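Local coordinates for acyl-coenzyme A oxidase (Caenorhabditis elegans, PDB 5K3J), which catalyses the FAD-dependent first step of peroxisomal beta-oxidation, desaturating the CoA-linked side chains of ascaroside pheromones and passing the electrons to oxygen to give hydrogen peroxide, at residues A305-I310 / E401-A406; Y412-A415 / S419-Y422; S617-R622 / E628-W633. All coordinates share one frame; numbering follows the deposited sequence.

Contact 1. Residues A305-I310 / E401-A406. With ATP (adenosine-5'-triphosphate), chain H.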
loop_
_atom_site.group_PDB
_atom_site.type_symbol
_atom_site.label_atom_id
_atom_site.label_comp_id
_atom_site.label_asym_id
_atom_site.label_seq_id
_atom_site.Cartn_x
_atom_site.Cartn_y
_atom_site.Cartn_z
ATOM N N ALA A 305 12.608 3.556 8.330
ATOM C CA ALA A 305 12.965 4.195 9.585
ATOM C C ALA A 305 12.161 5.480 9.765
ATOM O O ALA A 305 11.682 5.778 10.857
ATOM C CB ALA A 305 14.450 4.477 9.624
ATOM N N HIS A 306 12.022 6.229 8.676
ATOM C CA HIS A 306 11.240 7.460 8.649
ATOM C C HIS A 306 9.800 7.201 9.094
ATOM O O HIS A 306 9.253 7.935 9.916
ATOM C CB HIS A 306 11.285 8.060 7.236
ATOM C CG HIS A 306 10.593 9.381 7.091
ATOM N ND1 HIS A 306 10.997 10.323 6.172
ATOM C CD2 HIS A 306 9.513 9.906 7.717
ATOM C CE1 HIS A 306 10.209 11.380 6.249
ATOM N NE2 HIS A 306 9.300 11.154 7.179
ATOM N N ALA A 307 9.194 6.152 8.551
ATOM C CA ALA A 307 7.831 5.788 8.918
ATOM C C ALA A 307 7.742 5.436 10.399
ATOM O O ALA A 307 6.834 5.881 11.104
ATOM C CB ALA A 307 7.349 4.629 8.068
ATOM N N LEU A 308 8.704 4.641 10.858
ATOM C CA LEU A 308 8.743 4.171 12.239
ATOM C C LEU A 308 9.056 5.295 13.218
ATOM O O LEU A 308 8.666 5.233 14.380
ATOM C CB LEU A 308 9.774 3.055 12.380
ATOM C CG LEU A 308 9.438 1.829 11.538
ATOM C CD1 LEU A 308 10.661 0.957 11.340
ATOM C CD2 LEU A 308 8.314 1.048 12.191
ATOM N N THR A 309 9.757 6.319 12.742
ATOM C CA THR A 309 10.069 7.481 13.564
ATOM C C THR A 309 8.777 8.198 13.939
ATOM O O THR A 309 8.671 8.812 15.001
ATOM C CB THR A 309 11.015 8.447 12.835
ATOM O OG1 THR A 309 12.190 7.739 12.420
ATOM C CG2 THR A 309 11.425 9.590 13.747
ATOM N N ILE A 310 7.785 8.092 13.059
ATOM C CA ILE A 310 6.483 8.713 13.267
ATOM C C ILE A 310 5.550 7.823 14.080
ATOM O O ILE A 310 4.844 8.297 14.971
ATOM C CB ILE A 310 5.821 9.041 11.920
ATOM C CG1 ILE A 310 6.746 9.934 11.085
ATOM C CG2 ILE A 310 4.446 9.682 12.127
ATOM C CD1 ILE A 310 6.454 9.900 9.608
ATOM N N GLU A 401 3.142 0.489 5.757
ATOM C CA GLU A 401 1.693 0.478 5.963
ATOM C C GLU A 401 1.352 0.176 7.421
ATOM O O GLU A 401 0.456 0.799 7.998
ATOM C CB GLU A 401 1.011 -0.545 5.054
ATOM C CG GLU A 401 0.647 -0.019 3.675
ATOM C CD GLU A 401 -0.244 1.214 3.735
ATOM O OE1 GLU A 401 -1.437 1.114 3.365
ATOM O OE2 GLU A 401 0.252 2.285 4.151
ATOM N N GLN A 402 2.062 -0.791 8.001
ATOM C CA GLN A 402 1.892 -1.155 9.406
ATOM C C GLN A 402 2.178 0.052 10.288
ATOM O O GLN A 402 1.510 0.278 11.294
ATOM C CB GLN A 402 2.811 -2.329 9.777
ATOM C CG GLN A 402 2.334 -3.674 9.258
ATOM C CD GLN A 402 1.011 -4.079 9.873
ATOM O OE1 GLN A 402 0.729 -3.753 11.026
ATOM N NE2 GLN A 402 0.185 -4.781 9.103
ATOM N N ALA A 403 3.164 0.838 9.880
ATOM C CA ALA A 403 3.543 2.039 10.610
ATOM C C ALA A 403 2.420 3.073 10.588
ATOM O O ALA A 403 2.168 3.747 11.587
ATOM C CB ALA A 403 4.819 2.627 10.030
ATOM N N ARG A 404 1.750 3.190 9.446
ATOM C CA ARG A 404 0.661 4.146 9.280
ATOM C C ARG A 404 -0.569 3.758 10.083
ATOM O O ARG A 404 -1.082 4.552 10.869
ATOM C CB ARG A 404 0.288 4.278 7.798
ATOM C CG ARG A 404 -0.936 5.147 7.555
ATOM C CD ARG A 404 -1.361 5.140 6.093
ATOM N NE ARG A 404 -1.639 3.791 5.603
ATOM C CZ ARG A 404 -2.809 3.171 5.737
ATOM N NH1 ARG A 404 -3.819 3.778 6.349
ATOM N NH2 ARG A 404 -2.974 1.944 5.261
ATOM N N MET A 405 -1.042 2.535 9.876
ATOM C CA MET A 405 -2.219 2.036 10.581
ATOM C C MET A 405 -2.017 2.014 12.094
ATOM O O MET A 405 -2.979 2.019 12.856
ATOM C CB MET A 405 -2.584 0.631 10.085
ATOM C CG MET A 405 -3.023 0.567 8.629
ATOM S SD MET A 405 -3.344 -1.115 8.068
ATOM C CE MET A 405 -1.706 -1.825 8.196
ATOM N N ALA A 406 -0.758 1.985 12.517
ATOM C CA ALA A 406 -0.409 2.008 13.934
ATOM C C ALA A 406 -0.841 3.316 14.594
ATOM O O ALA A 406 -1.089 3.364 15.801
ATOM C CB ALA A 406 1.081 1.805 14.110
HETATM P PG ATP H . -0.167 -15.375 10.412
HETATM O O1G ATP H . 0.532 -16.628 9.948
HETATM O O2G ATP H . -0.367 -15.299 11.908
HETATM O O3G ATP H . -1.376 -14.977 9.598
HETATM P PB ATP H . 2.389 -14.297 10.744
HETATM O O1B ATP H . 3.361 -13.934 9.646
HETATM O O2B ATP H . 2.532 -15.618 11.460
HETATM O O3B ATP H . 0.898 -14.199 10.148
HETATM P PA ATP H . 1.345 -11.982 12.059
HETATM O O1A ATP H . -0.049 -12.501 11.822
HETATM O O2A ATP H . 1.636 -11.278 13.361
HETATM O O3A ATP H . 2.470 -13.118 11.843
HETATM O "O5'" ATP H . 1.692 -10.955 10.869
HETATM C "C5'" ATP H . 2.765 -10.031 11.024
HETATM C "C4'" ATP H . 2.290 -8.647 10.615
HETATM O "O4'" ATP H . 1.063 -8.741 9.888
HETATM C "C3'" ATP H . 2.021 -7.801 11.847
HETATM O "O3'" ATP H . 2.717 -6.557 11.737
HETATM C "C2'" ATP H . 0.535 -7.524 11.830
HETATM O "O2'" ATP H . 0.278 -6.171 12.204
HETATM C "C1'" ATP H . 0.143 -7.765 10.383
HETATM N N9 ATP H . -1.276 -8.194 10.240
HETATM C C8 ATP H . -1.750 -9.457 10.237
HETATM N N7 ATP H . -3.099 -9.470 10.074
HETATM C C5 ATP H . -3.508 -8.193 9.964
HETATM C C6 ATP H . -4.805 -7.500 9.773
HETATM N N6 ATP H . -5.967 -8.189 9.664
HETATM N N1 ATP H . -4.793 -6.151 9.709
HETATM C C2 ATP H . -3.648 -5.452 9.816
HETATM N N3 ATP H . -2.438 -6.014 9.990
HETATM C C4 ATP H . -2.303 -7.359 10.070
#

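Contact 2. Residues Y412-A415 / S419-Y422. With FAD (flavin-adenine dinucleotide), chain G.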
loop_
_atom_site.group_PDB
_atom_site.type_symbol
_atom_site.label_atom_id
_atom_site.label_comp_id
_atom_site.label_asym_id
_atom_site.label_seq_id
_atom_site.Cartn_x
_atom_site.Cartn_y
_atom_site.Cartn_z
ATOM N N TYR A 412 -4.155 7.912 8.561
ATOM C CA TYR A 412 -4.734 8.061 7.234
ATOM C C TYR A 412 -4.646 9.510 6.758
ATOM O O TYR A 412 -4.700 9.792 5.559
ATOM C CB TYR A 412 -6.184 7.587 7.253
ATOM C CG TYR A 412 -6.762 7.314 5.888
ATOM C CD1 TYR A 412 -6.510 6.115 5.235
ATOM C CD2 TYR A 412 -7.572 8.247 5.257
ATOM C CE1 TYR A 412 -7.040 5.858 3.986
ATOM C CE2 TYR A 412 -8.105 8.001 4.010
ATOM C CZ TYR A 412 -7.839 6.805 3.376
ATOM O OH TYR A 412 -8.368 6.550 2.130
ATOM N N SER A 413 -4.508 10.426 7.710
ATOM C CA SER A 413 -4.357 11.838 7.394
ATOM C C SER A 413 -2.969 12.111 6.831
ATOM O O SER A 413 -2.011 11.398 7.136
ATOM C CB SER A 413 -4.598 12.701 8.632
ATOM O OG SER A 413 -4.431 14.080 8.337
ATOM N N MET A 414 -2.863 13.150 6.010
ATOM C CA MET A 414 -1.579 13.549 5.445
ATOM C C MET A 414 -0.684 14.180 6.505
ATOM O O MET A 414 0.489 14.454 6.258
ATOM C CB MET A 414 -1.787 14.524 4.287
ATOM C CG MET A 414 -2.529 13.923 3.116
ATOM S SD MET A 414 -1.664 12.495 2.445
ATOM C CE MET A 414 -0.465 13.317 1.407
ATOM N N ALA A 415 -1.254 14.411 7.683
ATOM C CA ALA A 415 -0.523 14.986 8.806
ATOM C C ALA A 415 0.414 13.952 9.420
ATOM O O ALA A 415 1.275 14.285 10.237
ATOM C CB ALA A 415 -1.488 15.517 9.845
ATOM N N SER A 419 1.691 7.917 4.371
ATOM C CA SER A 419 1.106 7.531 3.090
ATOM C C SER A 419 1.991 7.997 1.937
ATOM O O SER A 419 2.187 7.270 0.962
ATOM C CB SER A 419 -0.302 8.105 2.940
ATOM O OG SER A 419 -0.280 9.517 2.879
ATOM N N VAL A 420 2.524 9.211 2.057
ATOM C CA VAL A 420 3.488 9.737 1.091
ATOM C C VAL A 420 4.704 8.826 0.992
ATOM O O VAL A 420 5.057 8.359 -0.096
ATOM C CB VAL A 420 3.972 11.147 1.464
ATOM C CG1 VAL A 420 5.178 11.545 0.604
ATOM C CG2 VAL A 420 2.842 12.157 1.342
ATOM N N VAL A 421 5.337 8.598 2.140
ATOM C CA VAL A 421 6.481 7.710 2.261
ATOM C C VAL A 421 6.179 6.337 1.694
ATOM O O VAL A 421 7.042 5.705 1.076
ATOM C CB VAL A 421 6.919 7.576 3.735
ATOM C CG1 VAL A 421 8.086 6.606 3.865
ATOM C CG2 VAL A 421 7.284 8.936 4.297
ATOM N N TYR A 422 4.952 5.874 1.892
ATOM C CA TYR A 422 4.576 4.594 1.325
ATOM C C TYR A 422 4.540 4.702 -0.192
ATOM O O TYR A 422 5.179 3.914 -0.890
ATOM C CB TYR A 422 3.220 4.117 1.823
ATOM C CG TYR A 422 2.811 2.835 1.152
ATOM C CD1 TYR A 422 3.421 1.636 1.492
ATOM C CD2 TYR A 422 1.863 2.828 0.140
ATOM C CE1 TYR A 422 3.083 0.460 0.862
ATOM C CE2 TYR A 422 1.515 1.654 -0.498
ATOM C CZ TYR A 422 2.131 0.471 -0.131
ATOM O OH TYR A 422 1.805 -0.715 -0.747
HETATM P PA FAD G . -6.567 3.919 17.950
HETATM O O1A FAD G . -7.722 3.421 18.822
HETATM O O2A FAD G . -5.944 5.133 18.572
HETATM O O5B FAD G . -5.455 2.754 17.813
HETATM C C5B FAD G . -4.190 3.083 17.216
HETATM C C4B FAD G . -3.191 1.928 17.525
HETATM O O4B FAD G . -3.287 1.593 18.781
HETATM C C3B FAD G . -3.569 0.677 16.724
HETATM O O3B FAD G . -2.463 0.042 16.317
HETATM C C2B FAD G . -4.346 -0.210 17.740
HETATM O O2B FAD G . -4.142 -1.660 17.417
HETATM C C1B FAD G . -3.799 0.071 18.866
HETATM N N9A FAD G . -4.743 -0.059 19.933
HETATM C C8A FAD G . -5.561 0.899 20.405
HETATM N N7A FAD G . -6.288 0.362 21.418
HETATM C C5A FAD G . -5.908 -0.941 21.566
HETATM C C6A FAD G . -6.325 -1.936 22.443
HETATM N N6A FAD G . -7.277 -2.008 23.500
HETATM N N1A FAD G . -5.782 -3.151 22.378
HETATM C C2A FAD G . -4.816 -3.419 21.454
HETATM N N3A FAD G . -4.406 -2.447 20.595
HETATM C C4A FAD G . -4.960 -1.205 20.659
HETATM N N1 FAD G . -15.337 8.205 12.786
HETATM C C2 FAD G . -16.714 8.673 12.915
HETATM O O2 FAD G . -17.212 8.793 14.015
HETATM N N3 FAD G . -17.497 8.998 11.720
HETATM C C4 FAD G . -16.920 8.859 10.438
HETATM O O4 FAD G . -17.587 9.136 9.421
HETATM C C4X FAD G . -15.516 8.382 10.303
HETATM N N5 FAD G . -14.921 8.237 8.995
HETATM C C5X FAD G . -13.544 7.770 8.866
HETATM C C6 FAD G . -12.968 7.630 7.592
HETATM C C7 FAD G . -11.640 7.179 7.465
HETATM C C7M FAD G . -11.234 7.108 5.989
HETATM C C8 FAD G . -10.892 6.868 8.605
HETATM C C8M FAD G . -9.455 6.376 8.571
HETATM C C9 FAD G . -11.463 7.006 9.886
HETATM C C9A FAD G . -12.788 7.455 10.019
HETATM N N10 FAD G . -13.394 7.599 11.358
HETATM C C10 FAD G . -14.746 8.062 11.485
HETATM C "C1'" FAD G . -12.614 7.282 12.574
HETATM C "C2'" FAD G . -12.475 5.774 12.755
HETATM O "O2'" FAD G . -13.725 5.218 12.970
HETATM C "C3'" FAD G . -11.603 5.527 13.954
HETATM O "O3'" FAD G . -10.364 6.162 13.762
HETATM C "C4'" FAD G . -11.384 4.049 14.142
HETATM O "O4'" FAD G . -12.615 3.428 14.431
HETATM C "C5'" FAD G . -10.422 3.841 15.292
HETATM O "O5'" FAD G . -9.256 4.616 15.054
HETATM P P FAD G . -8.414 5.187 16.288
HETATM O O1P FAD G . -7.991 6.628 15.984
HETATM O O2P FAD G . -9.238 5.162 17.534
HETATM O O3P FAD G . -7.134 4.291 16.504
HETATM O O HOH W 1 -0.145 10.364 5.302
#

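Contact 3. Residues S617-R622 / E628-W633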
loop_
_atom_site.group_PDB
_atom_site.type_symbol
_atom_site.label_atom_id
_atom_site.label_comp_id
_atom_site.label_asym_id
_atom_site.label_seq_id
_atom_site.Cartn_x
_atom_site.Cartn_y
_atom_site.Cartn_z
ATOM N N SER A 617 6.134 15.475 9.171
ATOM C CA SER A 617 5.031 14.772 9.808
ATOM C C SER A 617 4.637 15.434 11.124
ATOM O O SER A 617 5.487 15.723 11.969
ATOM C CB SER A 617 5.409 13.312 10.055
ATOM O OG SER A 617 4.527 12.699 10.983
ATOM N N VAL A 618 3.339 15.669 11.290
ATOM C CA VAL A 618 2.807 16.258 12.514
ATOM C C VAL A 618 2.751 15.217 13.627
ATOM O O VAL A 618 3.105 15.502 14.770
ATOM C CB VAL A 618 1.393 16.846 12.297
ATOM C CG1 VAL A 618 0.867 17.478 13.583
ATOM C CG2 VAL A 618 1.402 17.861 11.162
ATOM N N LEU A 619 2.305 14.010 13.287
ATOM C CA LEU A 619 2.214 12.932 14.266
ATOM C C LEU A 619 3.596 12.522 14.771
ATOM O O LEU A 619 3.727 11.984 15.870
ATOM C CB LEU A 619 1.501 11.709 13.675
ATOM C CG LEU A 619 0.052 11.821 13.186
ATOM C CD1 LEU A 619 -0.609 10.444 13.124
ATOM C CD2 LEU A 619 -0.763 12.773 14.048
ATOM N N GLY A 620 4.621 12.779 13.964
ATOM C CA GLY A 620 5.968 12.344 14.292
ATOM C C GLY A 620 6.892 13.414 14.843
ATOM O O GLY A 620 8.084 13.155 15.018
ATOM N N ARG A 621 6.347 14.603 15.114
ATOM C CA ARG A 621 7.117 15.721 15.670
ATOM C C ARG A 621 8.087 15.263 16.741
ATOM O O ARG A 621 7.731 14.445 17.586
ATOM C CB ARG A 621 6.193 16.784 16.272
ATOM C CG ARG A 621 5.512 17.690 15.267
ATOM C CD ARG A 621 4.671 18.753 15.965
ATOM N NE ARG A 621 5.488 19.749 16.654
ATOM C CZ ARG A 621 5.824 20.928 16.138
ATOM N NH1 ARG A 621 5.416 21.266 14.921
ATOM N NH2 ARG A 621 6.568 21.772 16.840
ATOM N N ARG A 622 9.310 15.781 16.702
ATOM C CA ARG A 622 10.319 15.384 17.672
ATOM C C ARG A 622 9.885 15.753 19.088
ATOM O O ARG A 622 9.972 14.937 20.008
ATOM C CB ARG A 622 11.663 16.037 17.359
ATOM C CG ARG A 622 12.815 15.495 18.193
ATOM C CD ARG A 622 13.946 16.497 18.266
ATOM N NE ARG A 622 13.452 17.824 18.609
ATOM C CZ ARG A 622 13.074 18.185 19.831
ATOM N NH1 ARG A 622 13.134 17.318 20.836
ATOM N NH2 ARG A 622 12.637 19.419 20.045
ATOM N N GLU A 628 -1.996 19.475 19.930
ATOM C CA GLU A 628 -1.978 20.928 19.825
ATOM C C GLU A 628 -1.703 21.368 18.392
ATOM O O GLU A 628 -2.366 22.263 17.870
ATOM C CB GLU A 628 -0.927 21.523 20.764
ATOM C CG GLU A 628 -0.704 23.016 20.580
ATOM C CD GLU A 628 0.541 23.509 21.294
ATOM O OE1 GLU A 628 1.398 24.126 20.627
ATOM O OE2 GLU A 628 0.664 23.283 22.518
ATOM N N ASN A 629 -0.727 20.722 17.761
ATOM C CA ASN A 629 -0.310 21.089 16.414
ATOM C C ASN A 629 -1.125 20.410 15.312
ATOM O O ASN A 629 -1.189 20.915 14.190
ATOM C CB ASN A 629 1.177 20.776 16.221
ATOM C CG ASN A 629 2.080 21.759 16.945
ATOM O OD1 ASN A 629 2.331 22.861 16.457
ATOM N ND2 ASN A 629 2.574 21.363 18.112
ATOM N N LEU A 630 -1.743 19.273 15.625
ATOM C CA LEU A 630 -2.603 18.593 14.658
ATOM C C LEU A 630 -3.809 19.469 14.348
ATOM O O LEU A 630 -4.261 19.549 13.208
ATOM C CB LEU A 630 -3.060 17.229 15.184
ATOM C CG LEU A 630 -3.882 16.368 14.218
ATOM C CD1 LEU A 630 -3.154 16.226 12.900
ATOM C CD2 LEU A 630 -4.159 15.002 14.817
ATOM N N PHE A 631 -4.312 20.132 15.384
ATOM C CA PHE A 631 -5.425 21.061 15.249
ATOM C C PHE A 631 -5.021 22.260 14.394
ATOM O O PHE A 631 -5.699 22.585 13.418
ATOM C CB PHE A 631 -5.899 21.517 16.629
ATOM C CG PHE A 631 -7.088 22.425 16.593
ATOM C CD1 PHE A 631 -8.221 22.073 15.881
ATOM C CD2 PHE A 631 -7.086 23.618 17.295
ATOM C CE1 PHE A 631 -9.318 22.901 15.852
ATOM C CE2 PHE A 631 -8.184 24.449 17.272
ATOM C CZ PHE A 631 -9.301 24.089 16.549
ATOM N N LYS A 632 -3.913 22.903 14.764
ATOM C CA LYS A 632 -3.365 24.036 14.017
ATOM C C LYS A 632 -3.187 23.699 12.541
ATOM O O LYS A 632 -3.483 24.515 11.663
ATOM C CB LYS A 632 -2.023 24.470 14.607
ATOM C CG LYS A 632 -2.126 25.291 15.880
ATOM C CD LYS A 632 -0.740 25.664 16.385
ATOM C CE LYS A 632 -0.797 26.584 17.596
ATOM N NZ LYS A 632 0.534 26.707 18.258
ATOM N N TRP A 633 -2.711 22.486 12.279
ATOM C CA TRP A 633 -2.487 22.018 10.916
ATOM C C TRP A 633 -3.795 21.969 10.129
ATOM O O TRP A 633 -3.913 22.569 9.062
ATOM C CB TRP A 633 -1.834 20.640 10.940
ATOM C CG TRP A 633 -1.487 20.106 9.591
ATOM C CD1 TRP A 633 -0.367 20.388 8.864
ATOM C CD2 TRP A 633 -2.256 19.193 8.803
ATOM N NE1 TRP A 633 -0.393 19.712 7.673
ATOM C CE2 TRP A 633 -1.542 18.969 7.611
ATOM C CE3 TRP A 633 -3.480 18.543 8.990
ATOM C CZ2 TRP A 633 -2.007 18.124 6.611
ATOM C CZ3 TRP A 633 -3.943 17.705 7.993
ATOM C CH2 TRP A 633 -3.208 17.504 6.818
#

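Contact 1. Residues A305-I310 / E401-A406
Ala-307 and Ala-403 bring two helices of the C-alpha1 domain together, 287-315 and 379-405, each turning its methyl group at the other. Along 401-406, Glu-401 comes first and starts out away from the partner helix. Arg-404, one turn on, takes its carboxylate side-on: NE reaches Glu-401 OE2 at 2.8 Å, almost in the guanidinium plane, and NH2 reaches Glu-401 OE1 at 2.6 Å. Glu-401 OE1 is met also by Tyr-422 OH of the second subunit, so the acid serves the dimer interface as well. Gln-402 carries the ligand chemistry. With its chain bent at chi2 (-64°), the amide presents its nitrogen and oxygen together to ATP: NE2 donates to ATP N3 at 3.0 Å and 168°, while OE1 accepts from the ribose O2' at 2.7 Å. Arg-341 NE also donates to Gln-402 OE1, and His-340 with Arg-525, Arg-528 and Tyr-573 of the second subunit also hydrogen-bond to the nucleotide. Shortened to alanine, the residue would lose the amide's donor and acceptor, which would probably leave adenine N3, the ribose hydroxyl and Arg-341 NE without this mate. Ala-403 follows, its CB 3.8 Å from Ala-307 CB and 4.4 Å from Leu-308 CD2; side chains this short let the backbones come close, the CA atoms of Leu-308 and Ala-403 lying 5.9 Å apart. Met-405 and Ala-406 then touch the FAD. Division of labour follows from the chemistry: small apolar groups dock the helix on its neighbour, while an amide that both donates and accepts holds adenine N3 and the ribose O2'.

Contact 2. Residues Y412-A415 / S419-Y422
Met-414 reaches from the loop before helix 418-426 onto the first turn of that helix, meeting Ser-419 and Val-420. Its CG stands anti to its own carbonyl carbon (chi1 -64°), and further bends at chi2 and chi3 bring the thioether to the helix. SD lies near Ser-419 OG, at 3.3 Å, and the terminal methyl CE packs 3.5 Å from Val-420 CG2; the two apolar side chains cross at about a right angle. Flexible and unbranched, methionine suits a path with successive bends. Ser-419 holds OG between its backbone N and carbonyl carbon (chi1 65°), where it meets a water at 2.6 Å. The same water donates to Ser-413 O at 2.8 Å, tying loop to helix. Ser-413 also shapes the loop itself: OG accepts from Ala-415 N at 3.3 Å, an ST turn. One residue earlier, Tyr-412 starts out away from the helix, and its ring meets the flavin. FAD C7M lies over one ring face, 3.8 Å from Tyr-412 CE2, and FAD C8M is 3.7 Å from Tyr-412 CB, while the hydroxyl hydrogen-bonds to Gly-423 O of the second subunit. The loop thus works on two fronts: an apolar methyl contact and a bridging water join it to the following helix, and an aromatic ring beside the dimethylbenzene end of the flavin gives the cofactor an apolar neighbour.

Contact 3. Residues S617-R622 / E628-W633
Val-618 stands at the centre of this contact, its two methyls directed at different parts of helix 626-636. With CG1 anti to the backbone N (chi1 -179°), that branch lies against the helix backbone, 3.8 Å from Leu-630 N and 4.2 Å from Leu-630 CB. CG2 instead sits over the indole of Trp-633, 3.8 Å from Trp-633 CD1 and 24° off the normal of the five-membered ring: a CH-pi contact on the face. A beta-branched residue suits the place, since it offers two methyls at once with little freedom to move them. Leu-619 CD2 meets Leu-630 CD2 at 4.1 Å, both residues buried and the two side chains slanting across each other. Beside these lies a flat polar pair. The guanidinium of Arg-621 and the amide of Asn-629 are stacked, their planes only 5° apart, with Asn-629 ND2 over one guanidinium face and 3.6 Å from Arg-621 NE. Stacking keeps the edges of both groups available: Arg-621 NH2 forms a salt bridge with Asp-623, and Asn-629 ND2 bonds to His-625 O, both in the connection between the segments. The loop that presents these side chains is a type I beta turn from Val-618 to Arg-621. Ser-617 OG braces it by accepting from Gly-620 N at 3.0 Å, an ST motif, and also bonds to Ser-416 O. Where loop 617-622 lies on the helix that follows it, apolar groups and a polar stack therefore sit side by side: methyls meet the leucine and the indole face, while the stack lays the flat groups together and Arg-621 NH2 and Asn-629 ND2 keep their bonds to Asp-623 and His-625.

All three contacts touch one another and the second subunit, on one side of the chain's centre. Contacts 1 and 2, their centres 10 Å apart, join where Arg-404 NH1 packs at 3.7 Å from Tyr-412 CD1. Contact 3 meets both: Ala-415 O is probably hydrogen-bonded to Val-618 N at 2.7 Å, and Ile-310 CG2 rests against the 617-622 turn. Thus the C-terminal oxidase region is tied to the C-alpha1 domain. The cofactor lies near each: Tyr-412 and Ala-406 touch FAD, whereas the side chain of Leu-619 stays about 9 Å from a bound FAD. ATP, gripped in contact 1 through Gln-402, occupies a separate site at the dimer interface.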